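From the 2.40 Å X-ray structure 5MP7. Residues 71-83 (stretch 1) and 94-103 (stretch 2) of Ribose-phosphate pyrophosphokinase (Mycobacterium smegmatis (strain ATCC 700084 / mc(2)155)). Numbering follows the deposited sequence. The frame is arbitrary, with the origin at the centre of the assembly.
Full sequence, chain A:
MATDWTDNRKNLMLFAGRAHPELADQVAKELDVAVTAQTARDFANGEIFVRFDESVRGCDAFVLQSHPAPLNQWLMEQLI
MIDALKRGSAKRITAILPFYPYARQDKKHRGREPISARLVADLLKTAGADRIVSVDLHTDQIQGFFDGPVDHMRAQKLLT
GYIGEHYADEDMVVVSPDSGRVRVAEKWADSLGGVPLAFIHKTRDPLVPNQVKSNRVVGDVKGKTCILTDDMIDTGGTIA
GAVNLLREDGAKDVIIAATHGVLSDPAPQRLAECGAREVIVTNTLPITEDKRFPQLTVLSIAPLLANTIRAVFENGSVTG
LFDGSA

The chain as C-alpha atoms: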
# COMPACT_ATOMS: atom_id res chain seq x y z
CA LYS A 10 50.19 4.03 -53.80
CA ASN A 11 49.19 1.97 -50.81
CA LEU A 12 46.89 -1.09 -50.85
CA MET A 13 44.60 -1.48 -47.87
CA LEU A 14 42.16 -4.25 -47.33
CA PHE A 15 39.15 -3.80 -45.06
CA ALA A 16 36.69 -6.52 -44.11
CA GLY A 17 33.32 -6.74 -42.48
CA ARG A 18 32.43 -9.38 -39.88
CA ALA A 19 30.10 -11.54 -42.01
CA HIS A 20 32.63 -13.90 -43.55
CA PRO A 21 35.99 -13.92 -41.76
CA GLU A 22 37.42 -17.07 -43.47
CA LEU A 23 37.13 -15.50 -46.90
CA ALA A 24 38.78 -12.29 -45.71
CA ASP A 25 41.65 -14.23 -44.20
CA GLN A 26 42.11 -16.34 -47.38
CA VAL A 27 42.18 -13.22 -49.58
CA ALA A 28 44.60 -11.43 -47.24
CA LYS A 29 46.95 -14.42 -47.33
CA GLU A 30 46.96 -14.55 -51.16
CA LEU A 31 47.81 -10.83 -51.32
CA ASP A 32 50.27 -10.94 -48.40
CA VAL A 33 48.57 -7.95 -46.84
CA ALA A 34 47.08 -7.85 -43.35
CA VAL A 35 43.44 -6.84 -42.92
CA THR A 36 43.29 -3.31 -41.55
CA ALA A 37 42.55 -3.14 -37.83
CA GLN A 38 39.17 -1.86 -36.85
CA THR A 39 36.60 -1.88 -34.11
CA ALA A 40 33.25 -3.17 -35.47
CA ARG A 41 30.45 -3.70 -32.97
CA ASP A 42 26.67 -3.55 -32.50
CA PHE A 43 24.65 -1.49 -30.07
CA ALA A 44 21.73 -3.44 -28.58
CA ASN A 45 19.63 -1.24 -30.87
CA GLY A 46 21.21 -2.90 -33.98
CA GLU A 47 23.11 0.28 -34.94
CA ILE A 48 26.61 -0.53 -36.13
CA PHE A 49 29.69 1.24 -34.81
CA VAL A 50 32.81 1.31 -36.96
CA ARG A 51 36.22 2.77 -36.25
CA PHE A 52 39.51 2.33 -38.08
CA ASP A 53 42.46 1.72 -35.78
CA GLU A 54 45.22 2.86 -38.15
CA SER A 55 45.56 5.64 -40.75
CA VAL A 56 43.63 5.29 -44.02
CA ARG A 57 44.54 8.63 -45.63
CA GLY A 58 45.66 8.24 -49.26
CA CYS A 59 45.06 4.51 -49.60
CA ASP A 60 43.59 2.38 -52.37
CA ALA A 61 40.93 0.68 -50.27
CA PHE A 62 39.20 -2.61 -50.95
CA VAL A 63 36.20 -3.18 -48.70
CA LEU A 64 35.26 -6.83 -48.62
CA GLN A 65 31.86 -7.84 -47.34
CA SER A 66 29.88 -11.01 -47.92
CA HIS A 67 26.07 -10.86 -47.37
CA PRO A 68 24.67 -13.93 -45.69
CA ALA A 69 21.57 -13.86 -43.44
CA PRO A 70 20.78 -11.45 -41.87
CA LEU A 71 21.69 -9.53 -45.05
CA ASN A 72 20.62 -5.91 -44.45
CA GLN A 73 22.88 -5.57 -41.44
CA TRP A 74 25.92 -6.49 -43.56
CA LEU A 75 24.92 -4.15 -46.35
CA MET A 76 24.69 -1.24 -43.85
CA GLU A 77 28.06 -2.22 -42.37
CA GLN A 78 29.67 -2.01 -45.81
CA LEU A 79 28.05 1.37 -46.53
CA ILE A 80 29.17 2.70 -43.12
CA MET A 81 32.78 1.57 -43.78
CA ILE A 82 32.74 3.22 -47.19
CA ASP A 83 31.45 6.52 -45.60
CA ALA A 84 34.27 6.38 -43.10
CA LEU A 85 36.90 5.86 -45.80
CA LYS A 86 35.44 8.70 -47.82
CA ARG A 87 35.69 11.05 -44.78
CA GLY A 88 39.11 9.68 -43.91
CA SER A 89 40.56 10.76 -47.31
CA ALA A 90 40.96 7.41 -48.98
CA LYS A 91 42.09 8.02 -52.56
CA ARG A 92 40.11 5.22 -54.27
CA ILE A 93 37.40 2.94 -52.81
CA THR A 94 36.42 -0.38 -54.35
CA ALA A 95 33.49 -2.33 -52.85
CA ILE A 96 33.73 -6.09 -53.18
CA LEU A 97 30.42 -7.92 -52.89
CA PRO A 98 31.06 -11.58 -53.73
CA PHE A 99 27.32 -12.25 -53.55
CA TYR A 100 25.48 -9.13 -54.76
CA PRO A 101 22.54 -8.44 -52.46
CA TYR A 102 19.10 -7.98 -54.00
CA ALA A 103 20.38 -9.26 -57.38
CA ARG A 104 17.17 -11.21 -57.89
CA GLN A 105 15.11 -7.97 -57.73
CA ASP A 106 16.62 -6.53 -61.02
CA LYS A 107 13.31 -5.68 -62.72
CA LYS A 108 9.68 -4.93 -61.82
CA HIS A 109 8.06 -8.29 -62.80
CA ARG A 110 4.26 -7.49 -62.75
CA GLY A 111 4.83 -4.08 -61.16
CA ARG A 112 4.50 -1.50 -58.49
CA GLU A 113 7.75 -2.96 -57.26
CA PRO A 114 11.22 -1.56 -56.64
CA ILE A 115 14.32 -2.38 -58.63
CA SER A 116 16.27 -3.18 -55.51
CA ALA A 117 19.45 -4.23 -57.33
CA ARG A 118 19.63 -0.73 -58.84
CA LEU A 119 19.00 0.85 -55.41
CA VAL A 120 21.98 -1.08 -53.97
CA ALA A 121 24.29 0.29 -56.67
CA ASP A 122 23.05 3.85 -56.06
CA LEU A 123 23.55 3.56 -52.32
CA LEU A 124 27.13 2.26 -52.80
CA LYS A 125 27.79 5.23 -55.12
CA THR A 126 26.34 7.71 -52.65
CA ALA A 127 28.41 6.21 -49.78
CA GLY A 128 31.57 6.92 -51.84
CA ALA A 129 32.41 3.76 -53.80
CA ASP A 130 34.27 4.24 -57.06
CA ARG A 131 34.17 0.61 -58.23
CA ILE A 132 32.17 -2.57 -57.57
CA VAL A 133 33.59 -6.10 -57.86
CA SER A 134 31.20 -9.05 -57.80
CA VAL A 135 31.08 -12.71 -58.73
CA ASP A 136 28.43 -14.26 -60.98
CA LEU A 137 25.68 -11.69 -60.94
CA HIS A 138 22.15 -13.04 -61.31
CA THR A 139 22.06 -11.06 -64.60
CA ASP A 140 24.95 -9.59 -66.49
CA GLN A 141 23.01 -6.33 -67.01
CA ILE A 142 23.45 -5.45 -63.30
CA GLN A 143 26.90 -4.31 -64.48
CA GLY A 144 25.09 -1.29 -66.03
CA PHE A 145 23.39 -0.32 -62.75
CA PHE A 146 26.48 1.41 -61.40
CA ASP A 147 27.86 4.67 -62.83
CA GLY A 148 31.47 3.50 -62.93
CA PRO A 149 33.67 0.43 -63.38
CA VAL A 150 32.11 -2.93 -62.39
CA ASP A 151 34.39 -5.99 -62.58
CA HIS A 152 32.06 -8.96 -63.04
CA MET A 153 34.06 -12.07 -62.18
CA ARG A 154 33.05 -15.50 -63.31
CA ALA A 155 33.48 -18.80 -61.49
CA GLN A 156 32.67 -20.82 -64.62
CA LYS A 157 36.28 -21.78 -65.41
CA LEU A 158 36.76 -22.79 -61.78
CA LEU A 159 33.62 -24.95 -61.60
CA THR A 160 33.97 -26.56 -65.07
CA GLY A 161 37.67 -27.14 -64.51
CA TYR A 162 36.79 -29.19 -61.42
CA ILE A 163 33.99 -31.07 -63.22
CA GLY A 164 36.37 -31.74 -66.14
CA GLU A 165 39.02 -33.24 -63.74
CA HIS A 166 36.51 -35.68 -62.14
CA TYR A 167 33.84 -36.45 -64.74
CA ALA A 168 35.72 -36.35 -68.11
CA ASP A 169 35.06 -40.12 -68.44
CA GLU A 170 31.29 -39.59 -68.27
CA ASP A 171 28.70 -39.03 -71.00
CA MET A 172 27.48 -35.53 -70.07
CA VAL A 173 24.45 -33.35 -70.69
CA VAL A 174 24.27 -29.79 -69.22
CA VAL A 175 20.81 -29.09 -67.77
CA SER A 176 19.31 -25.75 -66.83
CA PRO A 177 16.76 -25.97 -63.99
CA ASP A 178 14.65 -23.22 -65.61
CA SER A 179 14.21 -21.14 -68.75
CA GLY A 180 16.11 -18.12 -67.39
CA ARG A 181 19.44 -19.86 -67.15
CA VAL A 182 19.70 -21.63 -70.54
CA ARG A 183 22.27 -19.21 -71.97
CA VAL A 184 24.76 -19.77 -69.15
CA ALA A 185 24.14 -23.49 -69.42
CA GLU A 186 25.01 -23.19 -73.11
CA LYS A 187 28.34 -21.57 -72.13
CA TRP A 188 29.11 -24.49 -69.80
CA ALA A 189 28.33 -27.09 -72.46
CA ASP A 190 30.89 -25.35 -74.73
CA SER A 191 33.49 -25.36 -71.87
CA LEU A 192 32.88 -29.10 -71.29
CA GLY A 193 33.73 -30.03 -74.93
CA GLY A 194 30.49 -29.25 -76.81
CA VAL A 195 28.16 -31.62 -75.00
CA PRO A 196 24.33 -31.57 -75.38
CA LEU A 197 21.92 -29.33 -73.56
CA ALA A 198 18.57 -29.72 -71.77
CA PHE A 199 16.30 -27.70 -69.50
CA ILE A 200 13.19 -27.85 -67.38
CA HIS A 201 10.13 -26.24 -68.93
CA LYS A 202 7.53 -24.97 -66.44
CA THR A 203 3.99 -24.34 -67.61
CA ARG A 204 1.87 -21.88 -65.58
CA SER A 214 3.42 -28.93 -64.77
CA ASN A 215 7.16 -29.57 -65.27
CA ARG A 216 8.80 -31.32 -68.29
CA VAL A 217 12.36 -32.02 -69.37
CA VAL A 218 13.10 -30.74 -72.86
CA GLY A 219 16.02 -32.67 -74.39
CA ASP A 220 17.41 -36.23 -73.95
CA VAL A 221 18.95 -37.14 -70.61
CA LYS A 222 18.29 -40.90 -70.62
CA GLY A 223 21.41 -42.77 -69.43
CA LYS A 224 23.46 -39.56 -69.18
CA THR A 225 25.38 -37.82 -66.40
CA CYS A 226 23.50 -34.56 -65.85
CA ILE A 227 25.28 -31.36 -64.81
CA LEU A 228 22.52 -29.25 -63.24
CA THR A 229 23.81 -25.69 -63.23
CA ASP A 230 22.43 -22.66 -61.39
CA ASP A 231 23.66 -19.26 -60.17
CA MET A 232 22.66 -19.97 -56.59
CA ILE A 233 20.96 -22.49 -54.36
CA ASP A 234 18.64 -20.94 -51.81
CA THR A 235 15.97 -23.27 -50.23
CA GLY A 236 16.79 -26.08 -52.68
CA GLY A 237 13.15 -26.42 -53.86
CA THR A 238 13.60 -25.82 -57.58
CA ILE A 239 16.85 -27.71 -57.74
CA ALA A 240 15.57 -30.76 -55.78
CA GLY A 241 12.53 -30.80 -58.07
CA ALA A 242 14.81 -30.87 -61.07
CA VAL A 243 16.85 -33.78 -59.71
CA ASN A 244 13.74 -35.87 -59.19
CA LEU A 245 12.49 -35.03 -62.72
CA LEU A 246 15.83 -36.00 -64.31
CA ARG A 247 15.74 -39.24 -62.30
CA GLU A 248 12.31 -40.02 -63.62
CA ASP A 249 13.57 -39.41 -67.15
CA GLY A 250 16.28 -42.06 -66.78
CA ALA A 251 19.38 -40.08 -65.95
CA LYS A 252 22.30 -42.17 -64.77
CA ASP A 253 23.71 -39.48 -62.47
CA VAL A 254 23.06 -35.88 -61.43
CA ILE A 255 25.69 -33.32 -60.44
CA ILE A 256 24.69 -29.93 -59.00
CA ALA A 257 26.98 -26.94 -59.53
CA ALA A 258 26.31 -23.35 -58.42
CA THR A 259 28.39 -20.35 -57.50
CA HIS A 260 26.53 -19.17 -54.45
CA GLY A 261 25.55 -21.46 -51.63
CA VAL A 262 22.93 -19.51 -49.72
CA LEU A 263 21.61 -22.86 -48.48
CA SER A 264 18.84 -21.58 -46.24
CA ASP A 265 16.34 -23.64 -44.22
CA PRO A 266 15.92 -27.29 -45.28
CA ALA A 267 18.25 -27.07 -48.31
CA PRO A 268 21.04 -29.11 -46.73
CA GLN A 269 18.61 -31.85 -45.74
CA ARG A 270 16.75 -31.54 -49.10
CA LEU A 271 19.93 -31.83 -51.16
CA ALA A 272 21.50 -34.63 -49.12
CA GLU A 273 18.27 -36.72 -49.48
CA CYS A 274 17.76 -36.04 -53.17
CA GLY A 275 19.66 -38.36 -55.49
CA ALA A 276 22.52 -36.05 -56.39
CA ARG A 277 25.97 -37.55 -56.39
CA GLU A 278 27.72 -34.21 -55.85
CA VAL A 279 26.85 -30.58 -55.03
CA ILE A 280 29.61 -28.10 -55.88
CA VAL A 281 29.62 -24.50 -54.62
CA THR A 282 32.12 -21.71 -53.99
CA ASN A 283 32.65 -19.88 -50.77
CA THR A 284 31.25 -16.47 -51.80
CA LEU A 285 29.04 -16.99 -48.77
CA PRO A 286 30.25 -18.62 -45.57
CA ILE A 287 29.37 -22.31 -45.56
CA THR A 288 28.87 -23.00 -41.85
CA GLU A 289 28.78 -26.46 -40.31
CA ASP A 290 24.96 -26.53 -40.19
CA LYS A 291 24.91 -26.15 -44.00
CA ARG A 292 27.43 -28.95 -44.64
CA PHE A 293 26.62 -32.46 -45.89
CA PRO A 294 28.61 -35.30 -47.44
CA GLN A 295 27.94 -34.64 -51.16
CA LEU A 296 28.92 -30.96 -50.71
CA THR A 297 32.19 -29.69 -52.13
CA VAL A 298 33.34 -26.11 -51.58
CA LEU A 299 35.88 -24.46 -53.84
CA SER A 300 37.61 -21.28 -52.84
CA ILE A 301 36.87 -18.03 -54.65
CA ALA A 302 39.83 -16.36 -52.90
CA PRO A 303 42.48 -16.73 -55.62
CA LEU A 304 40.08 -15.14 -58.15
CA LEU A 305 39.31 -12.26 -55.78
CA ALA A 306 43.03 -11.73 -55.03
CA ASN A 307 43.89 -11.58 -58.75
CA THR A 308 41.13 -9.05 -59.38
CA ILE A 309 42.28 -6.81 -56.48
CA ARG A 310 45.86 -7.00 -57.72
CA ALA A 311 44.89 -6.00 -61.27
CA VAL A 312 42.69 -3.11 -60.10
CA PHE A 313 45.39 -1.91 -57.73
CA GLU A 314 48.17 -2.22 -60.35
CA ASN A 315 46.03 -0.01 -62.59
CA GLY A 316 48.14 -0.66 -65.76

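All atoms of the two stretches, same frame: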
# COMPACT_ATOMS: atom_id res chain seq x y z
N LEU A 71 20.94 -10.21 -43.96
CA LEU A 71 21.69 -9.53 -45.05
C LEU A 71 21.76 -7.99 -44.98
O LEU A 71 22.77 -7.39 -45.30
CB LEU A 71 21.07 -10.01 -46.37
CG LEU A 71 21.31 -9.34 -47.68
CD1 LEU A 71 21.21 -10.38 -48.79
CD2 LEU A 71 20.30 -8.25 -47.90
N ASN A 72 20.70 -7.36 -44.50
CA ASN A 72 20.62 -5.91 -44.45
C ASN A 72 21.60 -5.26 -43.48
O ASN A 72 22.10 -4.16 -43.73
CB ASN A 72 19.19 -5.51 -44.13
CG ASN A 72 18.22 -6.03 -45.16
OD1 ASN A 72 18.33 -5.68 -46.36
ND2 ASN A 72 17.29 -6.89 -44.73
N GLN A 73 21.85 -5.94 -42.37
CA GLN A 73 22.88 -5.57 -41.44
C GLN A 73 24.27 -5.49 -42.10
O GLN A 73 25.03 -4.57 -41.85
CB GLN A 73 22.93 -6.60 -40.33
CG GLN A 73 23.91 -6.28 -39.24
CD GLN A 73 24.10 -7.47 -38.31
OE1 GLN A 73 23.22 -8.33 -38.21
NE2 GLN A 73 25.23 -7.50 -37.60
N TRP A 74 24.58 -6.45 -42.96
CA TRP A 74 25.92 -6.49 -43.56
C TRP A 74 26.06 -5.48 -44.66
O TRP A 74 27.15 -4.96 -44.90
CB TRP A 74 26.29 -7.88 -44.06
CG TRP A 74 26.18 -8.95 -43.05
CD1 TRP A 74 25.42 -10.06 -43.17
CD2 TRP A 74 26.78 -9.01 -41.77
NE1 TRP A 74 25.51 -10.82 -42.04
CE2 TRP A 74 26.35 -10.20 -41.17
CE3 TRP A 74 27.64 -8.17 -41.07
CZ2 TRP A 74 26.77 -10.61 -39.90
CZ3 TRP A 74 28.05 -8.57 -39.79
CH2 TRP A 74 27.62 -9.78 -39.22
N LEU A 75 24.97 -5.20 -45.33
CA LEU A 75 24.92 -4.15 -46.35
C LEU A 75 25.13 -2.77 -45.72
O LEU A 75 25.93 -1.97 -46.24
CB LEU A 75 23.60 -4.21 -47.12
CG LEU A 75 23.44 -3.16 -48.20
CD1 LEU A 75 24.57 -3.22 -49.24
CD2 LEU A 75 22.06 -3.36 -48.83
N MET A 76 24.44 -2.49 -44.61
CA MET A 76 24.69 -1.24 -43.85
C MET A 76 26.11 -1.15 -43.31
O MET A 76 26.70 -0.10 -43.37
CB MET A 76 23.74 -1.07 -42.70
CG MET A 76 22.32 -0.75 -43.14
SD MET A 76 22.11 0.72 -44.18
CE MET A 76 23.11 1.92 -43.29
N GLU A 77 26.69 -2.26 -42.84
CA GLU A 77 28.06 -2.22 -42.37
C GLU A 77 29.02 -1.82 -43.47
O GLU A 77 29.93 -1.04 -43.24
CB GLU A 77 28.46 -3.57 -41.73
CG GLU A 77 29.91 -3.60 -41.24
CD GLU A 77 30.26 -4.81 -40.34
OE1 GLU A 77 30.57 -5.92 -40.87
OE2 GLU A 77 30.27 -4.62 -39.09
N GLN A 78 28.85 -2.37 -44.67
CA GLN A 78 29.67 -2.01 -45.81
C GLN A 78 29.51 -0.55 -46.19
O GLN A 78 30.50 0.13 -46.43
CB GLN A 78 29.35 -2.92 -47.00
CG GLN A 78 30.27 -2.72 -48.18
CD GLN A 78 30.22 -3.87 -49.15
OE1 GLN A 78 29.15 -4.38 -49.42
NE2 GLN A 78 31.37 -4.33 -49.61
N LEU A 79 28.28 -0.05 -46.23
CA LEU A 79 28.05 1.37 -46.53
C LEU A 79 28.66 2.29 -45.49
O LEU A 79 29.21 3.33 -45.86
CB LEU A 79 26.55 1.70 -46.63
CG LEU A 79 25.80 1.01 -47.75
CD1 LEU A 79 24.32 1.19 -47.56
CD2 LEU A 79 26.24 1.51 -49.10
N ILE A 80 28.57 1.91 -44.22
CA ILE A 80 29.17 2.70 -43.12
C ILE A 80 30.71 2.75 -43.23
O ILE A 80 31.29 3.79 -43.09
CB ILE A 80 28.70 2.20 -41.77
CG1 ILE A 80 27.27 2.64 -41.56
CG2 ILE A 80 29.50 2.76 -40.62
CD1 ILE A 80 26.52 1.79 -40.55
N MET A 81 31.34 1.62 -43.56
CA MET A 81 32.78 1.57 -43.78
C MET A 81 33.20 2.42 -44.95
O MET A 81 34.24 3.07 -44.91
CB MET A 81 33.25 0.13 -44.02
CG MET A 81 33.38 -0.66 -42.73
SD MET A 81 33.57 -2.45 -42.88
CE MET A 81 35.29 -2.56 -43.29
N ILE A 82 32.43 2.39 -46.03
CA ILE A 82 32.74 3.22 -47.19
C ILE A 82 32.62 4.73 -46.87
O ILE A 82 33.47 5.49 -47.30
CB ILE A 82 31.88 2.79 -48.39
CG1 ILE A 82 32.34 1.42 -48.87
CG2 ILE A 82 32.00 3.78 -49.55
CD1 ILE A 82 31.33 0.69 -49.68
N ASP A 83 31.59 5.14 -46.11
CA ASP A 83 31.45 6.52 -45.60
C ASP A 83 32.68 6.94 -44.81
O ASP A 83 33.18 8.06 -44.95
CB ASP A 83 30.17 6.65 -44.72
CG ASP A 83 29.96 8.12 -44.03
OD1 ASP A 83 30.68 8.48 -43.05
OD2 ASP A 83 29.04 8.89 -44.42
N THR A 94 37.08 0.67 -53.62
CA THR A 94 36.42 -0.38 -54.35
C THR A 94 35.61 -1.26 -53.38
O THR A 94 36.15 -1.74 -52.42
CB THR A 94 37.45 -1.26 -55.08
OG1 THR A 94 38.27 -0.45 -55.95
CG2 THR A 94 36.76 -2.33 -55.88
N ALA A 95 34.32 -1.43 -53.62
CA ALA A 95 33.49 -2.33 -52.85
C ALA A 95 33.50 -3.71 -53.50
O ALA A 95 33.30 -3.86 -54.71
CB ALA A 95 32.07 -1.82 -52.80
N ILE A 96 33.75 -4.73 -52.70
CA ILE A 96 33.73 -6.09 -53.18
C ILE A 96 32.53 -6.79 -52.54
O ILE A 96 32.44 -6.89 -51.33
CB ILE A 96 35.02 -6.79 -52.78
CG1 ILE A 96 36.17 -6.17 -53.54
CG2 ILE A 96 34.95 -8.26 -53.12
CD1 ILE A 96 37.49 -6.54 -52.92
N LEU A 97 31.61 -7.24 -53.37
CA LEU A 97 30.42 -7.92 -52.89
C LEU A 97 30.34 -9.28 -53.57
O LEU A 97 29.75 -9.37 -54.61
CB LEU A 97 29.19 -7.11 -53.22
CG LEU A 97 29.14 -5.76 -52.49
CD1 LEU A 97 29.79 -4.70 -53.35
CD2 LEU A 97 27.71 -5.33 -52.23
N PRO A 98 30.97 -10.32 -53.00
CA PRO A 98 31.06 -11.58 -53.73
C PRO A 98 29.69 -12.12 -54.12
O PRO A 98 29.53 -12.60 -55.22
CB PRO A 98 31.77 -12.50 -52.75
CG PRO A 98 32.55 -11.60 -51.87
CD PRO A 98 31.71 -10.37 -51.73
N PHE A 99 28.72 -12.00 -53.23
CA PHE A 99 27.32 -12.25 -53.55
C PHE A 99 26.59 -10.90 -53.50
O PHE A 99 26.53 -10.25 -52.45
CB PHE A 99 26.76 -13.24 -52.54
CG PHE A 99 25.27 -13.45 -52.60
CD1 PHE A 99 24.75 -14.40 -53.46
CD2 PHE A 99 24.41 -12.75 -51.76
CE1 PHE A 99 23.39 -14.64 -53.51
CE2 PHE A 99 23.06 -12.97 -51.80
CZ PHE A 99 22.54 -13.92 -52.69
N TYR A 100 26.09 -10.46 -54.64
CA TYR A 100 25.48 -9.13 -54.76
C TYR A 100 24.08 -9.16 -54.16
O TYR A 100 23.20 -9.87 -54.64
CB TYR A 100 25.45 -8.72 -56.21
CG TYR A 100 25.08 -7.29 -56.47
CD1 TYR A 100 23.75 -6.87 -56.47
CD2 TYR A 100 26.05 -6.35 -56.82
CE1 TYR A 100 23.40 -5.56 -56.78
CE2 TYR A 100 25.70 -5.02 -57.13
CZ TYR A 100 24.38 -4.65 -57.12
OH TYR A 100 24.00 -3.37 -57.41
N PRO A 101 23.86 -8.43 -53.08
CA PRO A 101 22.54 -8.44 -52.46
C PRO A 101 21.46 -7.78 -53.32
O PRO A 101 21.74 -6.77 -53.97
CB PRO A 101 22.74 -7.60 -51.18
CG PRO A 101 24.00 -6.84 -51.37
CD PRO A 101 24.72 -7.37 -52.56
N TYR A 102 20.26 -8.37 -53.27
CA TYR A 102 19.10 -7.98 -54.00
C TYR A 102 19.22 -8.20 -55.50
O TYR A 102 18.44 -7.65 -56.27
CB TYR A 102 18.73 -6.52 -53.68
CG TYR A 102 18.20 -6.38 -52.32
CD1 TYR A 102 16.90 -6.68 -52.05
CD2 TYR A 102 19.03 -5.99 -51.27
CE1 TYR A 102 16.39 -6.56 -50.78
CE2 TYR A 102 18.55 -5.86 -49.98
CZ TYR A 102 17.22 -6.15 -49.75
OH TYR A 102 16.73 -6.13 -48.48
N ALA A 103 20.18 -9.00 -55.94
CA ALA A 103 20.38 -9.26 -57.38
C ALA A 103 19.17 -9.86 -58.06
O ALA A 103 18.94 -9.57 -59.22
CB ALA A 103 21.59 -10.13 -57.63

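Stretch 1 is part of a helix that continues beyond it, and stretch 2 opens in a strand that begins before it, running nearly antiparallel to the helix, at 166° between their N-to-C directions, with the axes 10.3 Å apart at closest approach. The helix is held by regular i-to-i+4 backbone bonds, such as Leu-75 N to Leu-71 O (3.1 Å) and Ile-82 N to Gln-78 O (3.0 Å). Beyond the strand the chain runs beside the N-terminal part of the helix and closes a type II turn from Tyr-100 to Ala-103, marked by a weak bond from Ala-103 N to Tyr-100 O (3.4 Å). Tyr-102 takes a positive phi of 68° in this turn.

Leu-71, Leu-75, Gln-78 and Ile-82, spaced by three or four residues, direct their CA-to-CB bonds toward the second stretch and so form one stripe along the helix. At its N-terminal end Leu-71 packs its branched end among Pro-101, Tyr-102 and Phe-99: the closest pairs are Leu-71 CD1 to Pro-101 CB (4.0 Å), Leu-71 CD2 to Tyr-102 CE2 (3.6 Å) and Leu-71 CD1 to Phe-99 CE2 (4.4 Å). Leu-75 adds a contact from CD1 to Pro-101 CG (4.2 Å), the compact proline ring packing against both leucines. The tyrosine ring packs against both leucines, with Leu-75 CD2 at its edge, and carries its hydroxyl to the helix, where Tyr-102 OH donates a hydrogen bond to Asn-72 OD1 (2.7 Å).

Gln-78 is the polar member of the stripe. Its extended chain (chi1 and chi2 both t) brings NE2 to the backbone, where Gln-78 NE2 donates to Ile-96 O (3.3 Å, 154° at the hydrogen), satisfying the backbone carbonyl of a buried residue whose CA-to-CB bond points away from the helix. Gln-78 OE1 also approaches Leu-97 CD2 (3.3 Å), a contact without a hydrogen bond. Farther along, Ile-82 CD1 meets Ala-95 CB at 4.1 Å; the small alanine side chain points toward the helix. Together the two stretches bury 394 Å², summed over both sides.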